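Local coordinates for ABC transporter substrate-binding protein (Staphylococcus aureus subsp. aureus NCTC 8325, PDB 3UN6) that probably serves as the ligand-binding component of an ABC-type import system and holds zinc, although its substrate is not established, at residues P143-E154 / F167-M177; V214-V222 / I286-L297. All coordinates share one frame; numbering follows the deposited sequence.

Contact 1: residues P143-E154 / F167-M177. With PO4 (phosphate ion), chain F; PO4 (phosphate ion), chain E.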
loop_
_atom_site.group_PDB
_atom_site.type_symbol
_atom_site.label_atom_id
_atom_site.label_comp_id
_atom_site.label_asym_id
_atom_site.label_seq_id
_atom_site.Cartn_x
_atom_site.Cartn_y
_atom_site.Cartn_z
ATOM N N PRO A 143 7.078 6.983 2.487
ATOM C CA PRO A 143 5.900 7.155 3.356
ATOM C C PRO A 143 6.101 6.767 4.837
ATOM O O PRO A 143 5.409 7.276 5.723
ATOM C CB PRO A 143 4.829 6.279 2.683
ATOM C CG PRO A 143 5.419 5.790 1.420
ATOM C CD PRO A 143 6.892 5.918 1.499
ATOM N N HIS A 144 7.038 5.867 5.083
ATOM C CA HIS A 144 7.372 5.397 6.419
ATOM C C HIS A 144 8.682 4.615 6.300
ATOM O O HIS A 144 8.978 4.061 5.240
ATOM C CB HIS A 144 6.281 4.455 6.967
ATOM C CG HIS A 144 6.315 4.299 8.454
ATOM N ND1 HIS A 144 7.170 3.428 9.098
ATOM C CD2 HIS A 144 5.621 4.933 9.428
ATOM C CE1 HIS A 144 6.992 3.531 10.406
ATOM N NE2 HIS A 144 6.055 4.436 10.632
ATOM N N ARG A 145 9.476 4.581 7.360
ATOM C CA ARG A 145 10.715 3.777 7.324
ATOM C C ARG A 145 10.422 2.269 7.079
ATOM O O ARG A 145 11.222 1.577 6.481
ATOM C CB ARG A 145 11.533 3.966 8.588
ATOM C CG ARG A 145 10.833 3.647 9.890
ATOM C CD ARG A 145 11.667 4.228 11.014
ATOM N NE ARG A 145 11.106 3.995 12.331
ATOM C CZ ARG A 145 10.104 4.685 12.867
ATOM N NH1 ARG A 145 9.475 5.637 12.181
ATOM N NH2 ARG A 145 9.707 4.392 14.092
ATOM N N TYR A 146 9.287 1.776 7.559
ATOM C CA TYR A 146 8.912 0.377 7.350
ATOM C C TYR A 146 7.974 0.345 6.176
ATOM O O TYR A 146 6.744 0.344 6.333
ATOM C CB TYR A 146 8.290 -0.231 8.617
ATOM C CG TYR A 146 9.177 -0.019 9.841
ATOM C CD1 TYR A 146 10.500 -0.448 9.840
ATOM C CD2 TYR A 146 8.682 0.574 11.001
ATOM C CE1 TYR A 146 11.322 -0.255 10.950
ATOM C CE2 TYR A 146 9.501 0.774 12.109
ATOM C CZ TYR A 146 10.816 0.347 12.073
ATOM O OH TYR A 146 11.638 0.535 13.158
ATOM N N SER A 147 8.559 0.331 4.984
ATOM C CA SER A 147 7.780 0.351 3.770
ATOM C C SER A 147 8.503 -0.337 2.644
ATOM O O SER A 147 9.712 -0.425 2.656
ATOM C CB SER A 147 7.466 1.791 3.362
ATOM O OG SER A 147 8.632 2.541 2.988
ATOM N N THR A 148 7.733 -0.850 1.696
ATOM C CA THR A 148 8.264 -1.444 0.472
ATOM C C THR A 148 8.995 -0.364 -0.353
ATOM O O THR A 148 9.882 -0.654 -1.127
ATOM C CB THR A 148 7.112 -2.075 -0.322
ATOM O OG1 THR A 148 6.621 -3.191 0.416
ATOM C CG2 THR A 148 7.535 -2.555 -1.759
ATOM N N HIS A 149 8.605 0.884 -0.153
ATOM C CA HIS A 149 9.215 2.030 -0.832
ATOM C C HIS A 149 10.672 2.164 -0.454
ATOM O O HIS A 149 11.514 2.343 -1.330
ATOM C CB HIS A 149 8.406 3.282 -0.503
ATOM C CG HIS A 149 6.953 3.085 -0.737
ATOM N ND1 HIS A 149 6.091 2.678 0.266
ATOM C CD2 HIS A 149 6.224 3.112 -1.879
ATOM C CE1 HIS A 149 4.885 2.518 -0.245
ATOM N NE2 HIS A 149 4.935 2.780 -1.542
ATOM N N TYR A 150 10.982 2.060 0.843
ATOM C CA TYR A 150 12.376 2.047 1.302
ATOM C C TYR A 150 13.141 0.892 0.624
ATOM O O TYR A 150 14.262 1.070 0.158
ATOM C CB TYR A 150 12.454 1.863 2.824
ATOM C CG TYR A 150 13.849 1.594 3.358
ATOM C CD1 TYR A 150 14.266 0.310 3.700
ATOM C CD2 TYR A 150 14.772 2.635 3.481
ATOM C CE1 TYR A 150 15.558 0.084 4.187
ATOM C CE2 TYR A 150 16.027 2.417 3.957
ATOM C CZ TYR A 150 16.427 1.149 4.305
ATOM O OH TYR A 150 17.700 0.991 4.773
ATOM N N LEU A 151 12.531 -0.281 0.584
ATOM C CA LEU A 151 13.168 -1.449 -0.018
ATOM C C LEU A 151 13.395 -1.273 -1.515
ATOM O O LEU A 151 14.437 -1.642 -2.034
ATOM C CB LEU A 151 12.335 -2.720 0.236
ATOM C CG LEU A 151 12.081 -3.015 1.724
ATOM C CD1 LEU A 151 11.143 -4.230 1.872
ATOM C CD2 LEU A 151 13.387 -3.230 2.494
ATOM N N LEU A 152 12.411 -0.712 -2.210
ATOM C CA LEU A 152 12.527 -0.479 -3.648
ATOM C C LEU A 152 13.684 0.462 -3.941
ATOM O O LEU A 152 14.498 0.221 -4.852
ATOM C CB LEU A 152 11.222 0.102 -4.207
ATOM C CG LEU A 152 10.042 -0.848 -4.420
ATOM C CD1 LEU A 152 8.735 -0.068 -4.601
ATOM C CD2 LEU A 152 10.316 -1.762 -5.618
ATOM N N LEU A 153 13.776 1.523 -3.146
ATOM C CA LEU A 153 14.820 2.506 -3.340
ATOM C C LEU A 153 16.199 1.950 -3.063
ATOM O O LEU A 153 17.136 2.237 -3.806
ATOM C CB LEU A 153 14.536 3.765 -2.531
ATOM C CG LEU A 153 13.521 4.740 -3.126
ATOM C CD1 LEU A 153 13.082 5.768 -1.996
ATOM C CD2 LEU A 153 14.124 5.451 -4.307
ATOM N N GLU A 154 16.324 1.141 -2.015
ATOM C CA GLU A 154 17.597 0.512 -1.704
ATOM C C GLU A 154 18.004 -0.492 -2.775
ATOM O O GLU A 154 19.192 -0.675 -3.051
ATOM C CB GLU A 154 17.543 -0.165 -0.328
ATOM C CG GLU A 154 17.697 0.809 0.793
ATOM C CD GLU A 154 19.077 1.391 0.836
ATOM O OE1 GLU A 154 20.008 0.664 1.239
ATOM O OE2 GLU A 154 19.247 2.576 0.500
ATOM N N PHE A 167 22.071 7.392 -0.471
ATOM C CA PHE A 167 20.649 7.735 -0.551
ATOM C C PHE A 167 20.254 7.928 0.923
ATOM O O PHE A 167 20.530 7.063 1.751
ATOM C CB PHE A 167 19.830 6.603 -1.129
ATOM C CG PHE A 167 19.826 6.514 -2.632
ATOM C CD1 PHE A 167 20.800 7.110 -3.412
ATOM C CD2 PHE A 167 18.887 5.697 -3.258
ATOM C CE1 PHE A 167 20.785 6.973 -4.790
ATOM C CE2 PHE A 167 18.878 5.549 -4.634
ATOM C CZ PHE A 167 19.831 6.197 -5.396
ATOM N N SER A 168 19.639 9.067 1.231
ATOM C CA SER A 168 19.197 9.385 2.580
ATOM C C SER A 168 17.681 9.434 2.516
ATOM O O SER A 168 17.120 9.983 1.571
ATOM C CB SER A 168 19.761 10.728 3.025
ATOM O OG SER A 168 19.392 11.007 4.361
ATOM N N TYR A 169 17.023 8.849 3.512
ATOM C CA TYR A 169 15.568 8.759 3.517
ATOM C C TYR A 169 14.861 9.674 4.472
ATOM O O TYR A 169 15.292 9.866 5.604
ATOM C CB TYR A 169 15.170 7.316 3.773
ATOM C CG TYR A 169 15.771 6.437 2.725
ATOM C CD1 TYR A 169 15.225 6.390 1.433
ATOM C CD2 TYR A 169 16.918 5.700 2.983
ATOM C CE1 TYR A 169 15.795 5.600 0.446
ATOM C CE2 TYR A 169 17.483 4.895 2.000
ATOM C CZ TYR A 169 16.925 4.856 0.726
ATOM O OH TYR A 169 17.488 4.060 -0.280
ATOM N N HIS A 170 13.739 10.216 4.007
ATOM C CA HIS A 170 12.964 11.166 4.785
ATOM C C HIS A 170 11.493 10.802 4.790
ATOM O O HIS A 170 10.830 10.847 3.754
ATOM C CB HIS A 170 13.180 12.567 4.220
ATOM C CG HIS A 170 14.626 12.958 4.177
ATOM N ND1 HIS A 170 15.279 13.505 5.259
ATOM C CD2 HIS A 170 15.562 12.801 3.212
ATOM C CE1 HIS A 170 16.547 13.709 4.946
ATOM N NE2 HIS A 170 16.745 13.283 3.711
ATOM N N GLU A 171 10.995 10.449 5.969
ATOM C CA GLU A 171 9.601 10.037 6.130
ATOM C C GLU A 171 8.641 11.208 5.982
ATOM O O GLU A 171 8.853 12.266 6.551
ATOM C CB GLU A 171 9.396 9.390 7.504
ATOM C CG GLU A 171 10.035 7.997 7.655
ATOM C CD GLU A 171 10.010 7.512 9.102
ATOM O OE1 GLU A 171 9.306 6.537 9.414
ATOM O OE2 GLU A 171 10.680 8.134 9.931
HETATM N N MSE A 172 7.588 11.013 5.209
HETATM C CA MSE A 172 6.579 12.050 5.068
HETATM C C MSE A 172 5.293 11.462 4.511
HETATM O O MSE A 172 5.282 10.357 4.001
HETATM C CB MSE A 172 7.083 13.196 4.195
HETATM C CG MSE A 172 7.404 12.806 2.774
HETATM SE SE MSE A 172 8.186 14.347 1.814
HETATM C CE MSE A 172 9.851 14.543 2.835
ATOM N N SER A 173 4.196 12.181 4.666
ATOM C CA SER A 173 2.930 11.703 4.121
ATOM C C SER A 173 2.992 11.761 2.588
ATOM O O SER A 173 3.675 12.603 2.013
ATOM C CB SER A 173 1.763 12.548 4.634
ATOM O OG SER A 173 1.955 13.892 4.290
ATOM N N PRO A 174 2.302 10.840 1.920
ATOM C CA PRO A 174 2.281 10.841 0.462
ATOM C C PRO A 174 1.869 12.193 -0.135
ATOM O O PRO A 174 2.557 12.691 -1.048
ATOM C CB PRO A 174 1.241 9.753 0.138
ATOM C CG PRO A 174 1.327 8.829 1.315
ATOM C CD PRO A 174 1.561 9.704 2.488
ATOM N N ALA A 175 0.792 12.798 0.396
ATOM C CA ALA A 175 0.278 14.087 -0.112
ATOM C C ALA A 175 1.292 15.239 -0.048
ATOM O O ALA A 175 1.148 16.244 -0.746
ATOM C CB ALA A 175 -1.014 14.499 0.646
ATOM N N GLU A 176 2.285 15.109 0.810
ATOM C CA GLU A 176 3.299 16.153 0.975
ATOM C C GLU A 176 4.473 16.019 0.014
ATOM O O GLU A 176 5.295 16.925 -0.094
ATOM C CB GLU A 176 3.830 16.115 2.414
ATOM C CG GLU A 176 2.843 16.594 3.449
ATOM C CD GLU A 176 3.375 16.546 4.895
ATOM O OE1 GLU A 176 4.194 15.650 5.227
ATOM O OE2 GLU A 176 2.938 17.411 5.710
HETATM N N MSE A 177 4.563 14.894 -0.696
HETATM C CA MSE A 177 5.728 14.639 -1.548
HETATM C C MSE A 177 5.870 15.538 -2.774
HETATM O O MSE A 177 6.968 16.023 -3.045
HETATM C CB MSE A 177 5.807 13.154 -1.899
HETATM C CG MSE A 177 6.137 12.304 -0.656
HETATM SE SE MSE A 177 6.086 10.457 -1.075
HETATM C CE MSE A 177 6.312 9.700 0.770
HETATM P P PO4 F . 6.264 6.176 13.710
HETATM O O1 PO4 F . 6.977 6.969 12.646
HETATM O O2 PO4 F . 5.410 5.099 13.092
HETATM O O3 PO4 F . 7.274 5.490 14.597
HETATM O O4 PO4 F . 5.439 7.128 14.537
HETATM P P PO4 E . 11.527 1.742 16.288
HETATM O O1 PO4 E . 11.863 3.042 16.970
HETATM O O2 PO4 E . 11.030 2.021 14.892
HETATM O O3 PO4 E . 12.773 0.888 16.210
HETATM O O4 PO4 E . 10.450 0.996 17.033
HETATM O O HOH W 1 21.432 4.578 1.384
#
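Helix 148-154 runs back over strand 167-171, nearly antiparallel to it at 167° with the axes 10.4 Å apart at closest, as the helix and second strand of a beta-alpha-beta crossover that starts from strand 138-142. Tyr169 and Glu171 carry the two halves of the contact. The Tyr169 ring receives the edge of Tyr150 over one face in a T-shaped stack, planes 71° apart and centroids 4.9 Å apart. Tyr150 CG stands anti to its own nitrogen (chi1 170°), which swings the ring off the helix toward the strand. At the rim of Tyr169, Leu153 CD1 packs against CE1, a branched apolar group suited to the buried side of the helix. Tyr169 OH lies only 2.4 Å from Glu154 OE2, a hydrogen bond whose modelled length is doubtful, carboxylate and ring planes almost perpendicular; Arg157 holds the other oxygen, OE1, and a water joins OE2 to Phe167 O.

Before the helix, where Ser147 forms the N-cap, the loop is tied to Glu171. Its OE1 takes Arg145 N from above the carboxylate plane and Arg145 NH1 through the syn lone pair, the latter a salt bridge, and also sits over one face of the His144 imidazole. This double grip steadies the extended arginine, whose guanidinium reaches two phosphates, probably from the crystallisation liquor. His144 NE2 donates a nearly straight hydrogen bond to one, on which Arg145 NH1 also converges. Deeper in, the methyl CE of selenomethionine Met177 lies 3.9 Å from Pro143 CD, and the CA-H of Pro143 points at Met172 O, 3.3 Å from CA.

Contact 2: residues V214-V222 / I286-L297. With ZN (zinc ion), chain B.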
loop_
_atom_site.group_PDB
_atom_site.type_symbol
_atom_site.label_atom_id
_atom_site.label_comp_id
_atom_site.label_asym_id
_atom_site.label_seq_id
_atom_site.Cartn_x
_atom_site.Cartn_y
_atom_site.Cartn_z
ATOM N N VAL A 214 11.902 -2.817 -10.665
ATOM C CA VAL A 214 12.920 -2.897 -9.636
ATOM C C VAL A 214 12.793 -4.187 -8.850
ATOM O O VAL A 214 13.743 -4.941 -8.758
ATOM C CB VAL A 214 12.785 -1.700 -8.715
ATOM C CG1 VAL A 214 13.840 -1.720 -7.680
ATOM C CG2 VAL A 214 12.863 -0.419 -9.540
ATOM N N ILE A 215 11.641 -4.407 -8.227
ATOM C CA ILE A 215 11.389 -5.680 -7.544
ATOM C C ILE A 215 10.025 -6.140 -8.045
ATOM O O ILE A 215 8.999 -5.698 -7.551
ATOM C CB ILE A 215 11.367 -5.594 -5.979
ATOM C CG1 ILE A 215 12.604 -4.912 -5.431
ATOM C CG2 ILE A 215 11.304 -6.994 -5.392
ATOM C CD1 ILE A 215 12.538 -4.634 -3.883
ATOM N N PRO A 216 10.011 -7.025 -9.037
ATOM C CA PRO A 216 8.752 -7.495 -9.583
ATOM C C PRO A 216 7.768 -8.036 -8.544
ATOM O O PRO A 216 8.117 -8.891 -7.729
ATOM C CB PRO A 216 9.184 -8.603 -10.531
ATOM C CG PRO A 216 10.556 -8.189 -10.956
ATOM C CD PRO A 216 11.163 -7.613 -9.736
ATOM N N ASP A 217 6.553 -7.502 -8.591
ATOM C CA ASP A 217 5.452 -7.880 -7.706
ATOM C C ASP A 217 5.804 -7.886 -6.213
ATOM O O ASP A 217 5.449 -8.812 -5.472
ATOM C CB ASP A 217 4.846 -9.232 -8.134
ATOM C CG ASP A 217 3.478 -9.527 -7.428
ATOM O OD1 ASP A 217 2.771 -8.572 -6.996
ATOM O OD2 ASP A 217 3.115 -10.723 -7.314
ATOM N N ALA A 218 6.529 -6.863 -5.780
ATOM C CA ALA A 218 6.827 -6.707 -4.378
ATOM C C ALA A 218 5.525 -6.392 -3.655
ATOM O O ALA A 218 4.778 -5.512 -4.062
ATOM C CB ALA A 218 7.827 -5.564 -4.170
ATOM N N TYR A 219 5.229 -7.105 -2.584
ATOM C CA TYR A 219 4.035 -6.787 -1.846
ATOM C C TYR A 219 4.222 -5.417 -1.179
ATOM O O TYR A 219 5.342 -5.053 -0.771
ATOM C CB TYR A 219 3.719 -7.854 -0.799
ATOM C CG TYR A 219 3.308 -9.208 -1.322
ATOM C CD1 TYR A 219 2.886 -9.395 -2.645
ATOM C CD2 TYR A 219 3.216 -10.287 -0.451
ATOM C CE1 TYR A 219 2.466 -10.647 -3.092
ATOM C CE2 TYR A 219 2.778 -11.527 -0.878
ATOM C CZ TYR A 219 2.409 -11.706 -2.200
ATOM O OH TYR A 219 1.982 -12.939 -2.615
ATOM N N CYS A 220 3.134 -4.647 -1.109
ATOM C CA CYS A 220 3.156 -3.345 -0.454
ATOM C C CYS A 220 2.082 -3.249 0.638
ATOM O O CYS A 220 2.385 -3.343 1.804
ATOM C CB CYS A 220 3.018 -2.217 -1.472
ATOM S SG CYS A 220 3.248 -0.567 -0.727
ATOM N N CYS A 221 0.835 -3.050 0.264
ATOM C CA CYS A 221 -0.218 -2.946 1.251
ATOM C C CYS A 221 -1.038 -4.218 1.387
ATOM O O CYS A 221 -1.298 -4.921 0.410
ATOM C CB CYS A 221 -1.143 -1.775 0.942
ATOM S SG CYS A 221 -0.399 -0.125 1.244
ATOM N N VAL A 222 -1.498 -4.466 2.606
ATOM C CA VAL A 222 -2.334 -5.634 2.927
ATOM C C VAL A 222 -3.559 -5.193 3.733
ATOM O O VAL A 222 -3.544 -4.150 4.398
ATOM C CB VAL A 222 -1.561 -6.680 3.822
ATOM C CG1 VAL A 222 -0.575 -7.489 2.992
ATOM C CG2 VAL A 222 -0.894 -5.986 5.002
ATOM N N ILE A 286 -2.309 -13.679 -0.077
ATOM C CA ILE A 286 -0.976 -13.381 0.421
ATOM C C ILE A 286 -0.220 -14.710 0.344
ATOM O O ILE A 286 -0.393 -15.591 1.186
ATOM C CB ILE A 286 -0.967 -12.903 1.868
ATOM C CG1 ILE A 286 -1.713 -11.562 2.002
ATOM C CG2 ILE A 286 0.470 -12.750 2.331
ATOM C CD1 ILE A 286 -1.791 -11.043 3.469
ATOM N N LYS A 287 0.577 -14.878 -0.686
ATOM C CA LYS A 287 1.270 -16.136 -0.884
ATOM C C LYS A 287 2.526 -16.224 -0.041
ATOM O O LYS A 287 3.203 -15.207 0.210
ATOM C CB LYS A 287 1.594 -16.354 -2.359
ATOM C CG LYS A 287 0.370 -16.459 -3.236
ATOM C CD LYS A 287 0.765 -16.732 -4.655
ATOM C CE LYS A 287 -0.393 -16.552 -5.606
ATOM N NZ LYS A 287 0.040 -16.867 -7.012
ATOM N N PRO A 288 2.832 -17.430 0.438
ATOM C CA PRO A 288 4.039 -17.605 1.234
ATOM C C PRO A 288 5.298 -17.078 0.524
ATOM O O PRO A 288 6.139 -16.410 1.141
ATOM C CB PRO A 288 4.122 -19.120 1.400
ATOM C CG PRO A 288 2.681 -19.581 1.382
ATOM C CD PRO A 288 1.988 -18.644 0.409
ATOM N N SER A 289 5.411 -17.340 -0.772
ATOM C CA SER A 289 6.585 -16.915 -1.526
ATOM C C SER A 289 6.722 -15.391 -1.528
ATOM O O SER A 289 7.812 -14.840 -1.299
ATOM C CB SER A 289 6.519 -17.477 -2.960
ATOM O OG SER A 289 5.332 -17.028 -3.610
ATOM N N GLY A 290 5.612 -14.702 -1.771
ATOM C CA GLY A 290 5.623 -13.244 -1.761
ATOM C C GLY A 290 5.925 -12.704 -0.381
ATOM O O GLY A 290 6.657 -11.708 -0.226
ATOM N N TYR A 291 5.363 -13.345 0.636
ATOM C CA TYR A 291 5.610 -12.917 2.014
ATOM C C TYR A 291 7.091 -13.142 2.385
ATOM O O TYR A 291 7.743 -12.300 3.034
ATOM C CB TYR A 291 4.679 -13.648 2.997
ATOM C CG TYR A 291 4.886 -13.199 4.410
ATOM C CD1 TYR A 291 5.639 -13.946 5.310
ATOM C CD2 TYR A 291 4.357 -11.989 4.844
ATOM C CE1 TYR A 291 5.845 -13.489 6.635
ATOM C CE2 TYR A 291 4.568 -11.540 6.118
ATOM C CZ TYR A 291 5.308 -12.294 7.015
ATOM O OH TYR A 291 5.481 -11.811 8.297
ATOM N N GLN A 292 7.626 -14.276 1.957
ATOM C CA GLN A 292 8.990 -14.605 2.257
ATOM C C GLN A 292 9.956 -13.592 1.628
ATOM O O GLN A 292 11.013 -13.295 2.200
ATOM C CB GLN A 292 9.303 -16.028 1.793
ATOM C CG GLN A 292 10.637 -16.530 2.330
ATOM C CD GLN A 292 10.606 -16.904 3.824
ATOM O OE1 GLN A 292 10.997 -16.118 4.680
ATOM N NE2 GLN A 292 10.142 -18.104 4.123
ATOM N N GLU A 293 9.607 -13.063 0.454
ATOM C CA GLU A 293 10.451 -12.047 -0.195
ATOM C C GLU A 293 10.560 -10.804 0.685
ATOM O O GLU A 293 11.641 -10.215 0.811
ATOM C CB GLU A 293 9.880 -11.633 -1.556
ATOM C CG GLU A 293 10.744 -10.636 -2.324
ATOM C CD GLU A 293 10.210 -10.348 -3.737
ATOM O OE1 GLU A 293 9.027 -9.944 -3.881
ATOM O OE2 GLU A 293 10.992 -10.520 -4.699
ATOM N N ILE A 294 9.434 -10.377 1.259
ATOM C CA ILE A 294 9.434 -9.193 2.155
ATOM C C ILE A 294 10.213 -9.470 3.437
ATOM O O ILE A 294 11.004 -8.624 3.881
ATOM C CB ILE A 294 8.007 -8.693 2.495
ATOM C CG1 ILE A 294 7.286 -8.244 1.203
ATOM C CG2 ILE A 294 8.058 -7.503 3.557
ATOM C CD1 ILE A 294 8.069 -7.192 0.387
ATOM N N THR A 295 10.031 -10.654 4.018
ATOM C CA THR A 295 10.771 -10.993 5.248
ATOM C C THR A 295 12.276 -10.972 5.004
ATOM O O THR A 295 13.038 -10.465 5.829
ATOM C CB THR A 295 10.332 -12.351 5.890
ATOM O OG1 THR A 295 10.582 -13.439 5.001
ATOM C CG2 THR A 295 8.832 -12.331 6.262
ATOM N N THR A 296 12.691 -11.499 3.854
ATOM C CA THR A 296 14.091 -11.556 3.480
ATOM C C THR A 296 14.694 -10.164 3.420
ATOM O O THR A 296 15.771 -9.907 3.972
ATOM C CB THR A 296 14.259 -12.226 2.101
ATOM O OG1 THR A 296 14.022 -13.628 2.229
ATOM C CG2 THR A 296 15.649 -11.991 1.562
ATOM N N LEU A 297 13.984 -9.268 2.750
ATOM C CA LEU A 297 14.428 -7.900 2.567
ATOM C C LEU A 297 14.452 -7.097 3.893
ATOM O O LEU A 297 15.365 -6.335 4.128
ATOM C CB LEU A 297 13.555 -7.205 1.508
ATOM C CG LEU A 297 13.594 -7.759 0.072
ATOM C CD1 LEU A 297 12.600 -7.003 -0.801
ATOM C CD2 LEU A 297 15.015 -7.679 -0.550
HETATM ZN ZN ZN B . 1.086 0.406 -0.405
HETATM O O HOH W 2 6.773 -9.507 -2.266
HETATM O O HOH W 3 1.651 2.685 0.034
#
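Tyr219 is the main bump, and the start of helix 288-297 offers the hollow. Gly290 leaves the helix surface low and, having no side chain, lets the phenol ring lie directly on the helix backbone, its CE2 3.4 Å from Gly290 C. The ring's far end is held by a hydrogen bond from Lys287 N to Tyr219 OH (3.1 Å, 151° at the hydrogen), which uses an amide at the N-cap position.

Smaller knobs flank the tyrosine. Ile286 CG2 rests near its CE2, while Ile286 CD1 meets Val222 CG1 at 3.8 Å. One turn beyond the glycine, Ile294 CD1 lies 3.7 Å from Tyr219 O. Farther along, Ile215 CD1 and Leu297 CD1 touch tip to tip at 3.9 Å, and Ile215 CG2 slides past the carboxylate of Glu293. Glu293 leaves the helix with CG opposite the backbone N (chi1 -177°) and stays extended, bringing OE1 to a water that also bridges Tyr219 N and Gly290 O.

Directly after the tyrosine, Cys220 SG and Cys221 SG bind zinc at 2.4 and 2.3 Å, joined by a water and His46. The helix thus packs behind a Cys-Cys-His zinc site in a periplasmic-binding-protein fold.

In the fold
The two contacts are in series along the chain, their centres about 17 Å apart, and each is part buried, part surface. Contact 1 is local, joining neighbouring elements of one beta-alpha-beta unit through aromatic and charged groups, with its exposed end turned to phosphate. Contact 2 brings together segments with 63 residues between them, mostly by fitting aliphatic groups and one ring against a helix, with a single direct hydrogen bond. They touch where helix 148-159 meets the loop before strand 221-225: Thr148 OG1 probably bonds to Tyr219 O at 2.6 Å, and His149 CE1 packs on the zinc ligand Cys220 SG. Helix 94-102 also lies against both contacts.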